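Local atomic coordinates of WipB (Legionella pneumophila, PDB entry 5NNY), a protein that acts as a translocated Ser/Thr phosphatase directed at the host lysosomal nutrient-sensing machinery, the chain described here being its phosphatase domain. Residues A56-A61 with Q65-E70; A39-L44 with K72-A77; D96-R101 with I131-A136. All blocks are in the same frame, centred on the assembly; numbering follows the deposited sequence. Where two conformers were deposited one is given.

From the N terminus, the chain first reaches 39-44, at the end of helix 32-42, which meets 72-77 on helix 64-79 in contact 2. Within the long loop so closed, contact 1 closes a much tighter one, turning 56-61 back onto 65-70 of the same helix. The two are thus nested, share helix 64-79 and have centres about 13 Å apart. Contact 3 follows in series: the loop 96-101 after strand 90-93 meets 131-136 on helix 128-138, closing a loop that takes in helix 105-117 and strand 121-125. Contacts 1 and 2 tie the peripheral helices, contact 3 the phosphoesterase core; no atoms of contacts 2 and 3 touch, their centres being about 21 Å apart.

Contact 1 of 3, residues A56-A61 with Q65-E70; sequences APVFSA and QERLEE
The nearest CA atoms of the two segments are those of V58 and R67, 6.9 Å apart, where a tight turn faces the first part of helix 64-79. In the turn, the N-H groups of F59, S60 and A61 bond back to the carbonyls of A56, P57 and V58, while 65-70 is regular helix. V58 works in two directions. Its CG2, anti to the backbone N, lies 3.7 Å from CD2 of L68 and equally close to CB of R67; its CG1, put between N and the carbonyl carbon by a chi1 of 60°, sits over the centre of the F59 ring. That ring in turn brings CE1 to within 3.9 Å of CD1 of L68, the two side chains crossing at about a right angle. Along the other flank, the extended R67 chain runs past V58, and A61 CB lies over one face of its guanidinium group, 3.2 Å from NE. The group's rotation is fixed from outside: NH2 forms a salt bridge with E46, and NE is bonded to N63. Helix 159-169 completes the setting, with A163 and E166 against F59 and A167 against L68.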
# COMPACT_ATOMS: atom_id res chain seq x y z
N ALA A 56 4.55 19.94 -10.44
CA ALA A 56 3.51 20.80 -9.91
C ALA A 56 4.07 22.20 -9.72
O ALA A 56 5.24 22.35 -9.33
CB ALA A 56 2.99 20.26 -8.58
N PRO A 57 3.29 23.25 -9.99
CA PRO A 57 3.83 24.62 -9.89
C PRO A 57 4.47 24.95 -8.56
O PRO A 57 5.44 25.73 -8.53
CB PRO A 57 2.59 25.48 -10.15
CG PRO A 57 1.77 24.64 -11.10
CD PRO A 57 1.96 23.21 -10.62
N VAL A 58 3.97 24.38 -7.45
CA VAL A 58 4.47 24.76 -6.13
C VAL A 58 5.97 24.50 -6.01
O VAL A 58 6.69 25.25 -5.34
CB VAL A 58 3.67 24.02 -5.03
CG1 VAL A 58 3.79 22.50 -5.15
CG2 VAL A 58 4.12 24.47 -3.65
N PHE A 59 6.48 23.48 -6.70
CA PHE A 59 7.88 23.11 -6.50
C PHE A 59 8.85 23.94 -7.31
O PHE A 59 10.06 23.84 -7.10
CB PHE A 59 8.06 21.62 -6.80
CG PHE A 59 7.27 20.74 -5.88
CD1 PHE A 59 7.54 20.73 -4.52
CD2 PHE A 59 6.24 19.95 -6.36
CE1 PHE A 59 6.82 19.94 -3.66
CE2 PHE A 59 5.51 19.14 -5.50
CZ PHE A 59 5.79 19.13 -4.15
N SER A 60 8.37 24.77 -8.24
CA SER A 60 9.22 25.73 -8.92
C SER A 60 9.06 27.13 -8.36
O SER A 60 9.72 28.06 -8.83
CB SER A 60 8.93 25.73 -10.42
OG SER A 60 7.78 26.50 -10.69
N ALA A 61 8.21 27.30 -7.35
CA ALA A 61 7.94 28.61 -6.80
C ALA A 61 9.02 28.98 -5.79
O ALA A 61 9.50 28.14 -5.03
CB ALA A 61 6.56 28.65 -6.13
N GLN A 65 8.21 26.70 0.18
CA GLN A 65 8.05 26.27 1.56
C GLN A 65 6.79 26.87 2.16
O GLN A 65 5.99 26.16 2.78
CB GLN A 65 9.27 26.64 2.40
CG GLN A 65 9.22 26.00 3.79
CD GLN A 65 10.45 26.21 4.64
OE1 GLN A 65 11.45 26.75 4.20
NE2 GLN A 65 10.37 25.76 5.89
N GLU A 66 6.59 28.18 1.98
CA GLU A 66 5.41 28.85 2.53
C GLU A 66 4.13 28.23 1.97
O GLU A 66 3.20 27.92 2.72
CB GLU A 66 5.45 30.36 2.22
CG GLU A 66 4.11 31.06 2.54
CD GLU A 66 4.00 32.48 1.98
OE1 GLU A 66 3.18 33.25 2.53
OE2 GLU A 66 4.70 32.83 1.00
N ARG A 67 4.08 28.04 0.66
CA ARG A 67 2.90 27.46 0.02
C ARG A 67 2.56 26.10 0.62
O ARG A 67 1.39 25.82 0.92
CB ARG A 67 3.15 27.31 -1.49
CG ARG A 67 3.20 28.60 -2.30
CD ARG A 67 3.78 28.28 -3.67
NE ARG A 67 3.80 29.40 -4.62
CZ ARG A 67 3.04 29.46 -5.71
NH1 ARG A 67 3.13 30.49 -6.56
NH2 ARG A 67 2.18 28.49 -5.95
N LEU A 68 3.56 25.23 0.74
CA LEU A 68 3.35 23.88 1.24
C LEU A 68 2.96 23.86 2.72
O LEU A 68 2.10 23.08 3.13
CB LEU A 68 4.62 23.04 1.02
CG LEU A 68 5.00 22.78 -0.44
CD1 LEU A 68 6.42 22.27 -0.55
CD2 LEU A 68 4.02 21.81 -1.04
N GLU A 69 3.58 24.73 3.52
CA GLU A 69 3.22 24.82 4.94
C GLU A 69 1.75 25.19 5.11
O GLU A 69 1.06 24.63 5.96
CB GLU A 69 4.10 25.86 5.65
CG GLU A 69 5.60 25.57 5.66
CD GLU A 69 6.06 24.68 6.81
OE1 GLU A 69 5.21 24.04 7.47
OE2 GLU A 69 7.29 24.64 7.06
N GLU A 70 1.26 26.16 4.33
CA GLU A 70 -0.14 26.56 4.48
C GLU A 70 -1.09 25.44 4.08
O GLU A 70 -2.12 25.23 4.73
CB GLU A 70 -0.43 27.82 3.67
CG GLU A 70 0.63 28.93 3.79
CD GLU A 70 0.88 29.46 5.21
OE1 GLU A 70 0.93 28.66 6.18
OE2 GLU A 70 1.05 30.68 5.37

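Contact 2 of 3, residues A39-L44 with K72-A77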
# COMPACT_ATOMS: atom_id res chain seq x y z
N ALA A 39 -11.55 18.32 -1.00
CA ALA A 39 -11.48 18.20 -2.46
C ALA A 39 -10.79 19.41 -3.07
O ALA A 39 -10.02 19.27 -4.04
CB ALA A 39 -12.88 18.03 -3.05
N GLU A 40 -11.06 20.61 -2.54
CA GLU A 40 -10.39 21.83 -3.02
C GLU A 40 -8.88 21.75 -2.84
O GLU A 40 -8.12 22.12 -3.75
CB GLU A 40 -10.92 23.06 -2.27
CG GLU A 40 -10.45 24.37 -2.93
CD GLU A 40 -11.11 25.59 -2.37
OE1 GLU A 40 -12.11 25.45 -1.62
OE2 GLU A 40 -10.62 26.70 -2.68
N ILE A 41 -8.42 21.34 -1.66
CA ILE A 41 -6.98 21.21 -1.44
C ILE A 41 -6.41 20.15 -2.38
O ILE A 41 -5.36 20.35 -3.00
CB ILE A 41 -6.69 20.87 0.04
CG1 ILE A 41 -6.90 22.11 0.93
CG2 ILE A 41 -5.27 20.31 0.20
CD1 ILE A 41 -6.86 21.83 2.44
N TYR A 42 -7.12 19.02 -2.51
CA TYR A 42 -6.62 17.93 -3.33
C TYR A 42 -6.44 18.35 -4.79
O TYR A 42 -5.53 17.86 -5.47
CB TYR A 42 -7.54 16.69 -3.24
CG TYR A 42 -6.85 15.53 -3.90
CD1 TYR A 42 -5.76 14.92 -3.27
CD2 TYR A 42 -7.19 15.10 -5.18
CE1 TYR A 42 -5.05 13.89 -3.89
CE2 TYR A 42 -6.49 14.06 -5.80
CZ TYR A 42 -5.41 13.48 -5.15
OH TYR A 42 -4.69 12.45 -5.76
N THR A 43 -7.27 19.28 -5.28
CA THR A 43 -7.19 19.67 -6.69
C THR A 43 -6.66 21.08 -6.87
O THR A 43 -6.89 21.70 -7.91
CB THR A 43 -8.55 19.51 -7.39
OG1 THR A 43 -9.54 20.33 -6.77
CG2 THR A 43 -9.00 18.06 -7.31
N LEU A 44 -5.93 21.60 -5.87
CA LEU A 44 -5.28 22.89 -6.01
C LEU A 44 -4.38 22.88 -7.25
O LEU A 44 -3.53 21.99 -7.37
CB LEU A 44 -4.43 23.22 -4.78
CG LEU A 44 -5.12 23.76 -3.52
CD1 LEU A 44 -4.15 23.78 -2.33
CD2 LEU A 44 -5.65 25.14 -3.80
N LYS A 72 -0.37 22.22 4.26
CA LYS A 72 -0.19 21.15 5.23
C LYS A 72 -0.97 21.43 6.51
O LYS A 72 -1.65 20.54 7.04
CB LYS A 72 1.29 20.98 5.54
CG LYS A 72 1.61 19.96 6.64
CD LYS A 72 3.11 19.96 6.92
CE LYS A 72 3.47 19.32 8.24
NZ LYS A 72 4.92 19.49 8.57
N LYS A 73 -0.89 22.65 7.03
CA LYS A 73 -1.59 22.91 8.28
C LYS A 73 -3.10 22.81 8.09
O LYS A 73 -3.80 22.26 8.94
CB LYS A 73 -1.17 24.27 8.86
CG LYS A 73 -1.74 25.47 8.16
CD LYS A 73 -0.87 26.70 8.37
CE LYS A 73 -0.73 27.06 9.83
NZ LYS A 73 -0.27 28.48 9.98
N GLN A 74 -3.63 23.28 6.95
CA GLN A 74 -5.07 23.18 6.76
C GLN A 74 -5.48 21.74 6.49
O GLN A 74 -6.53 21.29 6.97
CB GLN A 74 -5.57 24.10 5.63
CG GLN A 74 -7.11 24.07 5.65
CD GLN A 74 -7.83 24.89 4.60
OE1 GLN A 74 -7.25 25.40 3.65
NE2 GLN A 74 -9.14 25.02 4.78
N TYR A 75 -4.66 21.00 5.73
CA TYR A 75 -4.96 19.59 5.52
C TYR A 75 -5.04 18.86 6.85
O TYR A 75 -5.97 18.08 7.08
CB TYR A 75 -3.90 18.95 4.62
CG TYR A 75 -4.25 17.51 4.32
CD1 TYR A 75 -5.22 17.20 3.37
CD2 TYR A 75 -3.65 16.47 5.01
CE1 TYR A 75 -5.58 15.89 3.10
CE2 TYR A 75 -4.02 15.14 4.75
CZ TYR A 75 -4.97 14.87 3.78
OH TYR A 75 -5.34 13.58 3.51
N ASN A 76 -4.06 19.09 7.73
CA ASN A 76 -4.07 18.39 9.02
C ASN A 76 -5.22 18.86 9.91
O ASN A 76 -5.71 18.08 10.74
CB ASN A 76 -2.72 18.59 9.73
CG ASN A 76 -1.59 17.82 9.06
OD1 ASN A 76 -1.83 16.93 8.25
ND2 ASN A 76 -0.36 18.15 9.41
N ALA A 77 -5.66 20.11 9.76
CA ALA A 77 -6.87 20.55 10.46
C ALA A 77 -8.11 19.80 9.97
O ALA A 77 -9.02 19.51 10.75
CB ALA A 77 -7.07 22.06 10.28
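I41, in the last turn of helix 32-42, enters a helix-helix interface by packing against Q74 and Y75 of helix 64-79; I41 and Y75 have CA atoms 7.4 Å apart. The leading atom is the I41 methyl CD1. With chi1 at -74°, CG1 stands anti to the carbonyl carbon, and the chain extends from there to set CD1 against the aliphatic part and amide of Q74, 3.8 Å from OE1. This is a van der Waals meeting of a methyl with a polar group. Q74 is itself extended, and its CG and CD each lie 3.9 Å from CD1 of I41. The second branch, CG2, turns to the aromatic neighbour and comes within 4.4 Å of CD1 of Y75, a looser touch made obliquely to the ring. Y75 is held elsewhere: its OH bonds to the carbonyl of F107, and its ring meets those of F107 and F38. The helix ends at Y42; T43, the first residue to leave helical angles, has N and OG1 both reaching the carbonyl oxygen of A39, from opposite faces of its plane, with OG1 3.0 Å from A39 O. Two donors thus grip one acceptor where the helical pattern runs out. Helix 64-79 lies in a predicted coiled-coil range, a prediction that does not take in helix 32-42. I41 also touches I71 and L78, so its side chain lies among residues spaced i, i+3, i+4 and i+7 on helix 64-79, the arrangement of a single knob in a four-residue hole.

Contact 3 of 3, residues D96-R101 with I131-A136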
# COMPACT_ATOMS: atom_id res chain seq x y z
N ASP A 96 -1.50 0.13 -4.28
CA ASP A 96 -1.22 1.38 -4.99
C ASP A 96 -1.75 2.59 -4.21
O ASP A 96 -2.15 3.59 -4.79
CB ASP A 96 -1.80 1.35 -6.40
CG ASP A 96 -1.09 0.36 -7.30
OD1 ASP A 96 -0.15 -0.31 -6.85
OD2 ASP A 96 -1.49 0.24 -8.47
N GLU A 97 -1.76 2.48 -2.88
CA GLU A 97 -2.20 3.59 -2.05
C GLU A 97 -1.11 4.66 -1.88
O GLU A 97 -1.42 5.80 -1.47
CB GLU A 97 -2.70 3.06 -0.70
CG GLU A 97 -1.62 2.60 0.29
CD GLU A 97 -0.79 1.43 -0.19
OE1 GLU A 97 0.42 1.39 0.12
OE2 GLU A 97 -1.33 0.53 -0.89
N LEU A 98 0.14 4.32 -2.23
CA LEU A 98 1.28 5.24 -2.16
C LEU A 98 2.14 5.09 -3.41
O LEU A 98 2.02 4.11 -4.15
CB LEU A 98 2.13 4.96 -0.91
CG LEU A 98 1.51 5.10 0.48
CD1 LEU A 98 2.46 4.55 1.56
CD2 LEU A 98 1.16 6.56 0.78
N VAL A 99 3.01 6.08 -3.65
CA VAL A 99 4.00 6.07 -4.74
C VAL A 99 3.32 5.85 -6.09
O VAL A 99 3.55 4.83 -6.76
CB VAL A 99 5.08 4.99 -4.52
CG1 VAL A 99 6.30 5.21 -5.47
CG2 VAL A 99 5.55 5.00 -3.08
N ASP A 100 2.52 6.82 -6.53
CA ASP A 100 1.72 6.59 -7.73
C ASP A 100 1.33 7.95 -8.30
O ASP A 100 1.95 8.97 -7.98
CB ASP A 100 0.52 5.69 -7.40
CG ASP A 100 0.08 4.83 -8.60
OD1 ASP A 100 -0.10 5.38 -9.71
OD2 ASP A 100 -0.11 3.60 -8.41
N ARG A 101 0.29 7.97 -9.15
CA ARG A 101 -0.04 9.15 -9.94
C ARG A 101 -0.67 10.28 -9.13
O ARG A 101 -0.69 11.43 -9.61
CB ARG A 101 -0.99 8.77 -11.07
CG ARG A 101 -0.29 8.05 -12.21
CD ARG A 101 -1.22 7.19 -13.04
NE ARG A 101 -0.93 7.31 -14.47
CZ ARG A 101 0.12 6.77 -15.09
NH1 ARG A 101 0.28 6.95 -16.39
NH2 ARG A 101 1.01 6.05 -14.41
N ILE A 131 6.02 -1.04 -2.15
CA ILE A 131 7.31 -1.55 -1.82
C ILE A 131 8.43 -0.47 -2.00
O ILE A 131 9.41 -0.53 -1.38
CB ILE A 131 7.56 -2.86 -2.58
CG1 ILE A 131 8.04 -3.93 -1.68
CG2 ILE A 131 8.50 -2.66 -3.71
CD1 ILE A 131 7.86 -5.29 -2.27
N GLU A 132 8.25 0.48 -2.90
CA GLU A 132 9.20 1.54 -3.04
C GLU A 132 9.18 2.42 -1.76
O GLU A 132 10.20 2.84 -1.30
CB GLU A 132 8.91 2.35 -4.27
CG GLU A 132 9.74 3.58 -4.36
CD GLU A 132 9.67 4.29 -5.72
OE1 GLU A 132 9.05 3.81 -6.63
OE2 GLU A 132 10.23 5.36 -5.81
N PHE A 133 8.00 2.68 -1.23
CA PHE A 133 7.93 3.43 0.03
C PHE A 133 8.58 2.65 1.17
O PHE A 133 9.34 3.23 1.98
CB PHE A 133 6.47 3.77 0.35
CG PHE A 133 6.29 4.60 1.60
CD1 PHE A 133 6.68 5.93 1.62
CD2 PHE A 133 5.78 4.03 2.76
CE1 PHE A 133 6.52 6.70 2.77
CE2 PHE A 133 5.60 4.79 3.91
CZ PHE A 133 5.99 6.13 3.92
N VAL A 134 8.32 1.34 1.24
CA VAL A 134 8.94 0.48 2.24
C VAL A 134 10.46 0.60 2.15
O VAL A 134 11.16 0.77 3.16
CB VAL A 134 8.48 -0.97 2.04
CG1 VAL A 134 9.38 -1.91 2.85
CG2 VAL A 134 7.01 -1.12 2.42
N GLU A 135 11.00 0.43 0.95
CA GLU A 135 12.45 0.42 0.78
C GLU A 135 13.05 1.75 1.16
O GLU A 135 14.06 1.80 1.87
CB GLU A 135 12.80 0.06 -0.67
CG GLU A 135 14.30 -0.26 -0.86
CD GLU A 135 14.66 -0.43 -2.32
OE1 GLU A 135 14.91 0.61 -2.99
OE2 GLU A 135 14.66 -1.58 -2.80
N ALA A 136 12.45 2.84 0.68
CA ALA A 136 12.90 4.18 1.04
C ALA A 136 12.96 4.36 2.55
O ALA A 136 13.94 4.89 3.08
CB ALA A 136 11.96 5.22 0.43
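The ring of F133 takes the CD1 methyl of L98 over one face, 3.5 Å above the plane and displaced toward the rim. The distance from CD1 of L98 to the F133 ring centroid is 4.0 Å, at 27° from the ring normal, a CH-pi contact; the nearest single atom to that methyl is CD2 of F133, at 3.6 Å. Y186 meets the same ring edge-to-face, and F161, V178 and L109 also touch F133. In the second flat group a methyl again covers a face: V99 CG1 lies over one side of the E132 carboxylate, 3.3 Å from its OE1. The extended E132 chain passes aslant V99, its CB and CG also near that methyl. A chi1 of -166° places CG1 anti to the V99 backbone N, over the carboxylate, leaving CG2 to pack on F133, 3.8 Å from its CB. V99 has left-handed backbone angles. Nearby, D96 lies beside D10, H12 and H209, while D100 bonds to H12. The sequence here reads GDELVDRG, one residue longer than the GDxVDRG signature of PPP-type Ser/Thr phosphatases, whose first Asp is a metal ligand in relatives; D96 is probably its counterpart. Across the interface, contact is by van der Waals and CH-pi packing. The E132 carboxylate is therefore buried against a methyl, and its polar end is bonded outside the two segments, OE1 accepting from Q156; the main chain of V99 likewise has outside partners, its N bonding to D105 and its O to H129.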